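Local structure of 6-phosphogluconolactonase (Leishmania braziliensis, 3CSS) at residues D82-N87 with A91-L96; R51-L56 with I158-F163; I105-R110 with W127-D132. The protein probably hydrolyses 6-phosphogluconolactone to 6-phosphogluconate, the second step of the oxidative stage of the pentose phosphate pathway. One frame throughout, in Å; residues are numbered along the deposited sequence. Where two conformers were deposited one is given.

Interaction 1. Residues D82-N87 with A91-L96; sequences DDEQSN and ATKALL
Asn-87 and Ala-91 are joined by a helical i to i+4 bond: the backbone N of Ala-91 donates to the O of Asn-87 over 2.8 Å, with an N-H...O angle of 166°. The CB of Ala-91 lies 3.4 Å from Asn-87 O simply as a consequence of the helical turn; alanine suits the place because it is buried, and its bare methyl fits where this turn packs on Leu-43 of strand 39-43. At the exposed border of the contact the side chains of Glu-84 and Lys-93 cross at about a right angle. Lys-93 runs out fully extended from the helix. In the given conformer of Glu-84, which has a second one, OE1 lies 4.0 Å from NZ of Lys-93, so any attraction is weak and uncertain, and there is no salt bridge.

The loop makes a type I beta turn from Asp-83 to Ser-86 and then enters helix 87-96, with Ser-86 as the N-cap. Serine suits this place because its short hydroxyl can reach back to the backbone: OG caps the N of Ser-89 and also donates to O of Asp-83 at 2.9 Å, in the carbonyl plane. That oxygen is gripped twice, since the N of Ser-86 donates to it as well, closing the turn. Asp-83 adds an Asx turn, its OD1 accepting from the N of Gln-85 at 3.0 Å through the anti lone pair.

Farther out, the buried amide of Asn-87 uses both its ends, ND2 giving to O of Asp-75 and OD1 receiving from N of Gly-46, while its backbone N donates to Glu-76. At the other end of the helix a wider pi-type turn spans 92-96, where the N of Leu-96 reaches O of Ala-91 at 2.9 Å.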
loop_
_atom_site.group_PDB
_atom_site.type_symbol
_atom_site.label_atom_id
_atom_site.label_comp_id
_atom_site.label_asym_id
_atom_site.label_seq_id
_atom_site.Cartn_x
_atom_site.Cartn_y
_atom_site.Cartn_z
ATOM N N ASP A 82 0.717 6.762 -18.068
ATOM C CA ASP A 82 2.052 6.910 -18.674
ATOM C C ASP A 82 2.899 8.029 -18.025
ATOM O O ASP A 82 4.047 8.248 -18.429
ATOM C CB ASP A 82 1.994 7.030 -20.222
ATOM C CG ASP A 82 0.972 8.035 -20.719
ATOM O OD1 ASP A 82 0.336 8.717 -19.889
ATOM O OD2 ASP A 82 0.805 8.137 -21.959
ATOM N N ASP A 83 2.347 8.713 -17.016
ATOM C CA ASP A 83 3.091 9.720 -16.259
ATOM C C ASP A 83 4.073 8.972 -15.379
ATOM O O ASP A 83 3.700 8.045 -14.668
ATOM C CB ASP A 83 2.157 10.600 -15.410
ATOM C CG ASP A 83 2.849 11.853 -14.865
ATOM O OD1 ASP A 83 3.908 11.739 -14.202
ATOM O OD2 ASP A 83 2.317 12.966 -15.093
ATOM N N GLU A 84 5.334 9.386 -15.436
ATOM C CA GLU A 84 6.407 8.675 -14.745
ATOM C C GLU A 84 6.265 8.734 -13.214
ATOM O O GLU A 84 6.791 7.882 -12.496
ATOM C CB GLU A 84 7.769 9.218 -15.201
ATOM C CG GLU A 84 8.954 8.504 -14.591
ATOM C CD GLU A 84 10.176 8.495 -15.485
ATOM O OE1 GLU A 84 10.085 8.928 -16.662
ATOM O OE2 GLU A 84 11.234 8.038 -15.001
ATOM N N GLN A 85 5.531 9.723 -12.713
ATOM C CA GLN A 85 5.272 9.828 -11.278
ATOM C C GLN A 85 3.996 9.104 -10.817
ATOM O O GLN A 85 3.605 9.225 -9.649
ATOM C CB GLN A 85 5.237 11.300 -10.862
ATOM C CG GLN A 85 6.625 11.910 -10.774
ATOM C CD GLN A 85 6.600 13.275 -10.137
ATOM O OE1 GLN A 85 6.214 14.254 -10.771
ATOM N NE2 GLN A 85 6.997 13.345 -8.864
ATOM N N SER A 86 3.355 8.344 -11.705
ATOM C CA SER A 86 2.305 7.423 -11.271
ATOM C C SER A 86 2.935 6.120 -10.755
ATOM O O SER A 86 3.972 5.663 -11.261
ATOM C CB SER A 86 1.301 7.122 -12.387
ATOM O OG SER A 86 1.839 6.224 -13.314
ATOM N N ASN A 87 2.279 5.524 -9.763
ATOM C CA ASN A 87 2.714 4.230 -9.224
ATOM C C ASN A 87 2.530 3.132 -10.275
ATOM O O ASN A 87 3.327 2.204 -10.349
ATOM C CB ASN A 87 1.992 3.873 -7.918
ATOM C CG ASN A 87 2.330 4.817 -6.773
ATOM O OD1 ASN A 87 3.423 5.391 -6.726
ATOM N ND2 ASN A 87 1.415 4.938 -5.821
ATOM N N ALA A 91 5.360 0.514 -11.403
ATOM C CA ALA A 91 5.094 -0.927 -11.265
ATOM C C ALA A 91 5.134 -1.669 -12.602
ATOM O O ALA A 91 5.579 -2.813 -12.680
ATOM C CB ALA A 91 3.726 -1.133 -10.618
ATOM N N THR A 92 4.650 -1.001 -13.647
ATOM C CA THR A 92 4.623 -1.558 -14.999
ATOM C C THR A 92 6.034 -1.734 -15.542
ATOM O O THR A 92 6.372 -2.808 -16.045
ATOM C CB THR A 92 3.737 -0.691 -15.937
ATOM O OG1 THR A 92 2.376 -0.777 -15.512
ATOM C CG2 THR A 92 3.830 -1.177 -17.377
ATOM N N LYS A 93 6.858 -0.692 -15.447
ATOM C CA LYS A 93 8.240 -0.757 -15.923
ATOM C C LYS A 93 9.020 -1.834 -15.189
ATOM O O LYS A 93 9.803 -2.580 -15.799
ATOM C CB LYS A 93 8.948 0.589 -15.774
ATOM C CG LYS A 93 8.437 1.661 -16.714
ATOM C CD LYS A 93 9.286 2.913 -16.613
ATOM C CE LYS A 93 8.642 4.090 -17.351
ATOM N NZ LYS A 93 9.669 5.069 -17.815
ATOM N N ALA A 94 8.791 -1.921 -13.880
ATOM C CA ALA A 94 9.513 -2.871 -13.055
ATOM C C ALA A 94 9.009 -4.297 -13.242
ATOM O O ALA A 94 9.808 -5.232 -13.162
ATOM C CB ALA A 94 9.468 -2.468 -11.567
ATOM N N LEU A 95 7.708 -4.474 -13.502
ATOM C CA LEU A 95 7.111 -5.805 -13.376
ATOM C C LEU A 95 5.859 -6.081 -14.215
ATOM O O LEU A 95 5.789 -7.102 -14.909
ATOM C CB LEU A 95 6.811 -6.075 -11.891
ATOM C CG LEU A 95 5.955 -7.300 -11.552
ATOM C CD1 LEU A 95 6.704 -8.599 -11.897
ATOM C CD2 LEU A 95 5.519 -7.303 -10.106
ATOM N N LEU A 96 4.857 -5.205 -14.133
ATOM C CA LEU A 96 3.526 -5.527 -14.650
ATOM C C LEU A 96 3.468 -5.567 -16.167
ATOM O O LEU A 96 2.532 -6.123 -16.750
ATOM C CB LEU A 96 2.453 -4.564 -14.086
ATOM C CG LEU A 96 2.326 -4.490 -12.565
ATOM C CD1 LEU A 96 1.207 -3.544 -12.168
ATOM C CD2 LEU A 96 2.047 -5.878 -11.977
#

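Interaction 2. Residues R51-L56 with I158-F163; sequences RLYEEL and IVLLGF
Leu-160 sets its CD1 methyl against Leu-52 and Tyr-53 of helix 50-59 at once, in the notch where the two side chains meet. This is helix-on-sheet packing in a Rossmann-like alpha/beta fold: strand 158-162 lies in the middle of the mixed sheet, hydrogen-bonded on one side to strand 39-43 and on the other to strand 214-219, and the helix covers one face. Leu-52 and Leu-160 reach toward each other tip to tip, with CD2 of Leu-52 3.8 Å from CD1 of Leu-160. With their CA atoms 10.5 Å apart, two leucines are long enough to meet methyl to methyl, and both are apolar, as the buried layer requires. In Leu-52, CG stands anti to the backbone N (chi1 171°), which carries the methyls out toward the sheet.

Tyr-53 comes in from the neighbouring helical position and offers the edge of its ring, not a face. Its apolar carbons pack with leucine while the buried hydroxyl finds a polar partner beyond, the backbone O of Ser-44; the ring also packs on Met-90, Ala-94 and Leu-95 of helix 87-96. Leu-160 CD1 lies in the ring plane, 3.8 Å from Tyr-53 CE1 and equally far from Tyr-53 OH.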
loop_
_atom_site.group_PDB
_atom_site.type_symbol
_atom_site.label_atom_id
_atom_site.label_comp_id
_atom_site.label_asym_id
_atom_site.label_seq_id
_atom_site.Cartn_x
_atom_site.Cartn_y
_atom_site.Cartn_z
ATOM N N ARG A 51 12.708 -1.925 -6.438
ATOM C CA ARG A 51 13.657 -3.016 -6.559
ATOM C C ARG A 51 13.023 -4.376 -6.251
ATOM O O ARG A 51 13.330 -5.333 -6.952
ATOM C CB ARG A 51 14.924 -2.745 -5.777
ATOM C CG ARG A 51 15.744 -1.696 -6.468
ATOM C CD ARG A 51 16.602 -0.994 -5.490
ATOM N NE ARG A 51 17.422 -1.961 -4.782
ATOM C CZ ARG A 51 18.539 -1.641 -4.154
ATOM N NH1 ARG A 51 18.934 -0.379 -4.147
ATOM N NH2 ARG A 51 19.241 -2.576 -3.543
ATOM N N LEU A 52 12.091 -4.442 -5.298
ATOM C CA LEU A 52 11.315 -5.661 -5.073
ATOM C C LEU A 52 10.613 -6.121 -6.350
ATOM O O LEU A 52 10.685 -7.295 -6.734
ATOM C CB LEU A 52 10.282 -5.438 -3.977
ATOM C CG LEU A 52 9.239 -6.528 -3.762
ATOM C CD1 LEU A 52 9.886 -7.862 -3.366
ATOM C CD2 LEU A 52 8.222 -6.061 -2.714
ATOM N N TYR A 53 9.921 -5.199 -7.001
ATOM C CA TYR A 53 9.203 -5.507 -8.222
ATOM C C TYR A 53 10.138 -6.039 -9.321
ATOM O O TYR A 53 9.809 -7.014 -10.006
ATOM C CB TYR A 53 8.382 -4.308 -8.694
ATOM C CG TYR A 53 7.409 -3.766 -7.657
ATOM C CD1 TYR A 53 6.976 -4.549 -6.562
ATOM C CD2 TYR A 53 6.907 -2.485 -7.773
ATOM C CE1 TYR A 53 6.104 -4.049 -5.622
ATOM C CE2 TYR A 53 6.014 -1.971 -6.817
ATOM C CZ TYR A 53 5.626 -2.749 -5.745
ATOM O OH TYR A 53 4.760 -2.242 -4.788
ATOM N N GLU A 54 11.304 -5.416 -9.458
ATOM C CA GLU A 54 12.304 -5.857 -10.420
ATOM C C GLU A 54 12.758 -7.282 -10.110
ATOM O O GLU A 54 12.928 -8.110 -11.016
ATOM C CB GLU A 54 13.483 -4.875 -10.433
ATOM C CG GLU A 54 13.107 -3.512 -11.003
ATOM C CD GLU A 54 14.237 -2.528 -10.983
ATOM O OE1 GLU A 54 15.317 -2.877 -10.469
ATOM O OE2 GLU A 54 14.043 -1.415 -11.500
ATOM N N GLU A 55 12.952 -7.566 -8.829
ATOM C CA GLU A 55 13.385 -8.895 -8.409
ATOM C C GLU A 55 12.298 -9.938 -8.682
ATOM O O GLU A 55 12.590 -11.019 -9.178
ATOM C CB GLU A 55 13.787 -8.913 -6.941
ATOM C CG GLU A 55 14.390 -10.238 -6.506
ATOM C CD GLU A 55 15.196 -10.102 -5.261
ATOM O OE1 GLU A 55 15.308 -8.957 -4.760
ATOM O OE2 GLU A 55 15.722 -11.133 -4.788
ATOM N N LEU A 56 11.043 -9.619 -8.369
ATOM C CA LEU A 56 9.931 -10.501 -8.747
ATOM C C LEU A 56 9.888 -10.753 -10.260
ATOM O O LEU A 56 9.632 -11.876 -10.725
ATOM C CB LEU A 56 8.601 -9.897 -8.306
ATOM C CG LEU A 56 8.363 -9.834 -6.797
ATOM C CD1 LEU A 56 7.115 -8.963 -6.509
ATOM C CD2 LEU A 56 8.219 -11.242 -6.171
ATOM N N ILE A 158 -1.807 -9.731 1.075
ATOM C CA ILE A 158 -0.601 -8.979 1.410
ATOM C C ILE A 158 -0.739 -7.542 0.945
ATOM O O ILE A 158 -0.930 -7.291 -0.245
ATOM C CB ILE A 158 0.670 -9.576 0.746
ATOM C CG1 ILE A 158 0.866 -11.025 1.180
ATOM C CG2 ILE A 158 1.918 -8.682 1.056
ATOM C CD1 ILE A 158 1.948 -11.743 0.418
ATOM N N VAL A 159 -0.647 -6.615 1.899
ATOM C CA VAL A 159 -0.558 -5.184 1.614
ATOM C C VAL A 159 0.881 -4.735 1.822
ATOM O O VAL A 159 1.408 -4.794 2.938
ATOM C CB VAL A 159 -1.526 -4.316 2.482
ATOM C CG1 VAL A 159 -1.358 -2.819 2.128
ATOM C CG2 VAL A 159 -2.995 -4.777 2.337
ATOM N N LEU A 160 1.514 -4.272 0.750
ATOM C CA LEU A 160 2.813 -3.674 0.849
ATOM C C LEU A 160 2.616 -2.190 1.154
ATOM O O LEU A 160 1.729 -1.556 0.562
ATOM C CB LEU A 160 3.565 -3.813 -0.466
ATOM C CG LEU A 160 3.884 -5.231 -0.919
ATOM C CD1 LEU A 160 4.536 -5.157 -2.309
ATOM C CD2 LEU A 160 4.817 -5.880 0.089
ATOM N N LEU A 161 3.456 -1.641 2.034
ATOM C CA LEU A 161 3.362 -0.248 2.443
ATOM C C LEU A 161 4.745 0.363 2.587
ATOM O O LEU A 161 5.739 -0.341 2.707
ATOM C CB LEU A 161 2.623 -0.121 3.793
ATOM C CG LEU A 161 1.150 -0.505 3.872
ATOM C CD1 LEU A 161 0.753 -0.402 5.342
ATOM C CD2 LEU A 161 0.291 0.398 2.990
ATOM N N GLY A 162 4.789 1.687 2.534
ATOM C CA GLY A 162 5.931 2.441 2.970
ATOM C C GLY A 162 5.567 3.439 4.036
ATOM O O GLY A 162 4.394 3.599 4.372
ATOM N N PHE A 163 6.572 4.141 4.536
ATOM C CA PHE A 163 6.361 5.263 5.448
ATOM C C PHE A 163 6.950 6.508 4.820
ATOM O O PHE A 163 8.070 6.470 4.302
ATOM C CB PHE A 163 7.087 5.059 6.782
ATOM C CG PHE A 163 6.462 4.053 7.726
ATOM C CD1 PHE A 163 5.086 3.828 7.782
ATOM C CD2 PHE A 163 7.268 3.385 8.612
ATOM C CE1 PHE A 163 4.577 2.918 8.719
ATOM C CE2 PHE A 163 6.775 2.504 9.533
ATOM C CZ PHE A 163 5.431 2.280 9.597
#

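Interaction 3. Residues I105-R110 with W127-D132; sequences ISIDRR and WAVAQD
The loop that leads into helix 110-113 lies here along one side of helix 123-140, and Val-129 is the residue that fills the joint. Its CB points at the loop, and its two methyls both lie against the carbonyl oxygen of Asp-108. CG1, anti to the backbone N (chi1 175°), reaches CG2 of Ile-107 at 3.6 Å and lies 3.4 Å from O of Asp-108. CG2 touches O of Asp-108 at 3.6 Å and goes on to O of Arg-109 at 3.8 Å. A beta-branched valine is compact and forked, which lets it serve three consecutive loop residues from one helical position. Ile-107 crosses it at about a right angle and also packs on Tyr-133 and on Leu-73 and Glu-76 of strand 69-77.

At the exposed border, OD2 of Asp-108 and OD2 of Asp-132 approach to 4.8 Å, a pairing of like charges that may be mildly unfavourable. Asp-108 stands before the turn that leads into helix 110-113, and its OD1 accepts weakly from the N of Arg-110, a capping bond.

Arg-109 points its CB away from helix 123-140 and turns its guanidinium back so that its edge meets the loop's own carbonyl. NE donates to O of Ile-107 at 3.0 Å; the oxygen lies in the guanidinium plane, though the donor stands well above the carbonyl plane. Arginine can use its remaining nitrogens too: NH2 forms a salt bridge with Glu-76, and NH1 bonds O of Leu-79.

A water bridges the two backbones, accepting from the N of Asp-108 and donating to O of Val-129 at 3.1 Å. The whole is loop-to-helix packing at the edge of the alpha/beta fold, a branched aliphatic side chain set against the loop's carbonyls.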
loop_
_atom_site.group_PDB
_atom_site.type_symbol
_atom_site.label_atom_id
_atom_site.label_comp_id
_atom_site.label_asym_id
_atom_site.label_seq_id
_atom_site.Cartn_x
_atom_site.Cartn_y
_atom_site.Cartn_z
ATOM N N ILE A 105 -5.826 -5.213 -11.517
ATOM C CA ILE A 105 -6.985 -4.338 -11.435
ATOM C C ILE A 105 -6.546 -2.898 -11.693
ATOM O O ILE A 105 -5.694 -2.354 -10.978
ATOM C CB ILE A 105 -7.706 -4.473 -10.068
ATOM C CG1 ILE A 105 -8.059 -5.943 -9.781
ATOM C CG2 ILE A 105 -8.955 -3.603 -10.018
ATOM C CD1 ILE A 105 -8.900 -6.624 -10.826
ATOM N N SER A 106 -7.102 -2.287 -12.731
ATOM C CA SER A 106 -6.709 -0.936 -13.108
ATOM C C SER A 106 -7.550 0.120 -12.396
ATOM O O SER A 106 -8.706 -0.119 -12.040
ATOM C CB SER A 106 -6.824 -0.750 -14.624
ATOM O OG SER A 106 -8.154 -0.874 -15.054
ATOM N N ILE A 107 -6.946 1.290 -12.201
ATOM C CA ILE A 107 -7.645 2.479 -11.719
ATOM C C ILE A 107 -7.899 3.381 -12.924
ATOM O O ILE A 107 -6.981 3.671 -13.690
ATOM C CB ILE A 107 -6.815 3.268 -10.674
ATOM C CG1 ILE A 107 -6.541 2.403 -9.435
ATOM C CG2 ILE A 107 -7.552 4.544 -10.259
ATOM C CD1 ILE A 107 -5.576 3.033 -8.421
ATOM N N ASP A 108 -9.143 3.821 -13.075
ATOM C CA ASP A 108 -9.529 4.777 -14.107
ATOM C C ASP A 108 -9.389 6.201 -13.557
ATOM O O ASP A 108 -10.195 6.626 -12.739
ATOM C CB ASP A 108 -10.971 4.486 -14.543
ATOM C CG ASP A 108 -11.426 5.341 -15.693
ATOM O OD1 ASP A 108 -10.635 6.169 -16.197
ATOM O OD2 ASP A 108 -12.597 5.170 -16.096
ATOM N N ARG A 109 -8.368 6.934 -14.001
ATOM C CA ARG A 109 -8.058 8.259 -13.425
ATOM C C ARG A 109 -8.668 9.433 -14.136
ATOM O O ARG A 109 -8.568 10.556 -13.658
ATOM C CB ARG A 109 -6.548 8.544 -13.420
ATOM C CG ARG A 109 -5.701 7.475 -12.847
ATOM C CD ARG A 109 -5.101 6.614 -13.928
ATOM N NE ARG A 109 -4.601 5.380 -13.337
ATOM C CZ ARG A 109 -3.434 5.272 -12.716
ATOM N NH1 ARG A 109 -2.631 6.313 -12.607
ATOM N NH2 ARG A 109 -3.092 4.109 -12.195
ATOM N N ARG A 110 -9.291 9.177 -15.280
ATOM C CA ARG A 110 -9.783 10.212 -16.204
ATOM C C ARG A 110 -10.610 11.303 -15.540
ATOM O O ARG A 110 -10.495 12.480 -15.855
ATOM C CB ARG A 110 -10.666 9.565 -17.272
ATOM C CG ARG A 110 -9.966 9.185 -18.562
ATOM C CD ARG A 110 -10.925 9.420 -19.705
ATOM N NE ARG A 110 -11.621 10.686 -19.500
ATOM C CZ ARG A 110 -11.205 11.848 -19.988
ATOM N NH1 ARG A 110 -10.115 11.894 -20.742
ATOM N NH2 ARG A 110 -11.886 12.955 -19.739
ATOM N N TRP A 127 -12.765 11.861 -5.546
ATOM C CA TRP A 127 -13.858 10.988 -5.108
ATOM C C TRP A 127 -14.464 10.185 -6.250
ATOM O O TRP A 127 -14.795 9.020 -6.066
ATOM C CB TRP A 127 -14.961 11.778 -4.404
ATOM C CG TRP A 127 -14.765 11.940 -2.911
ATOM C CD1 TRP A 127 -14.722 13.109 -2.217
ATOM C CD2 TRP A 127 -14.602 10.893 -1.940
ATOM N NE1 TRP A 127 -14.540 12.860 -0.874
ATOM C CE2 TRP A 127 -14.456 11.509 -0.678
ATOM C CE3 TRP A 127 -14.558 9.492 -2.013
ATOM C CZ2 TRP A 127 -14.284 10.780 0.492
ATOM C CZ3 TRP A 127 -14.383 8.773 -0.848
ATOM C CH2 TRP A 127 -14.242 9.415 0.386
ATOM N N ALA A 128 -14.618 10.804 -7.415
ATOM C CA ALA A 128 -15.161 10.102 -8.571
ATOM C C ALA A 128 -14.285 8.891 -8.921
ATOM O O ALA A 128 -14.801 7.795 -9.155
ATOM C CB ALA A 128 -15.286 11.051 -9.753
ATOM N N VAL A 129 -12.963 9.091 -8.931
ATOM C CA VAL A 129 -12.006 7.996 -9.179
ATOM C C VAL A 129 -12.046 6.942 -8.052
ATOM O O VAL A 129 -12.090 5.746 -8.332
ATOM C CB VAL A 129 -10.559 8.525 -9.369
ATOM C CG1 VAL A 129 -9.568 7.372 -9.506
ATOM C CG2 VAL A 129 -10.484 9.449 -10.577
ATOM N N ALA A 130 -12.061 7.395 -6.797
ATOM C CA ALA A 130 -12.155 6.503 -5.634
ATOM C C ALA A 130 -13.372 5.587 -5.710
ATOM O O ALA A 130 -13.273 4.383 -5.465
ATOM C CB ALA A 130 -12.186 7.316 -4.318
ATOM N N GLN A 131 -14.517 6.172 -6.051
ATOM C CA GLN A 131 -15.781 5.437 -6.086
ATOM C C GLN A 131 -15.804 4.361 -7.173
ATOM O O GLN A 131 -16.238 3.234 -6.932
ATOM C CB GLN A 131 -16.929 6.414 -6.252
ATOM C CG GLN A 131 -17.146 7.255 -5.003
ATOM C CD GLN A 131 -18.027 6.563 -3.973
ATOM O OE1 GLN A 131 -17.539 6.045 -2.953
ATOM N NE2 GLN A 131 -19.337 6.571 -4.225
ATOM N N ASP A 132 -15.295 4.699 -8.351
ATOM C CA ASP A 132 -15.192 3.736 -9.446
ATOM C C ASP A 132 -14.228 2.589 -9.097
ATOM O O ASP A 132 -14.482 1.424 -9.433
ATOM C CB ASP A 132 -14.750 4.431 -10.741
ATOM C CG ASP A 132 -15.894 5.176 -11.448
ATOM O OD1 ASP A 132 -17.080 5.082 -11.021
ATOM O OD2 ASP A 132 -15.598 5.856 -12.463
HETATM O O HOH W 1 -11.256 4.092 -10.816
#

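In the fold
After strand 7-10, helix 14-30 and strand 39-43, the chain forms helix 50-59, whose residues 51-56 pack on strand 158-162 about a hundred residues later; interaction 2 closes that long loop, joining a covering helix to the central sheet. Both other contacts form within it. Interaction 1 comes first, a short closure where the loop after strand 69-77 turns into helix 87-96. Interaction 3 follows in series, bringing the loop before helix 110-113 against helix 123-140. Helix 87-96 packs beside helix 50-59, Ala-94 CB lying 3.6 Å from Tyr-53 CB, while Ser-86 touches Arg-109. Interactions 2 and 3 do not meet, their nearest atoms being about 12 Å apart.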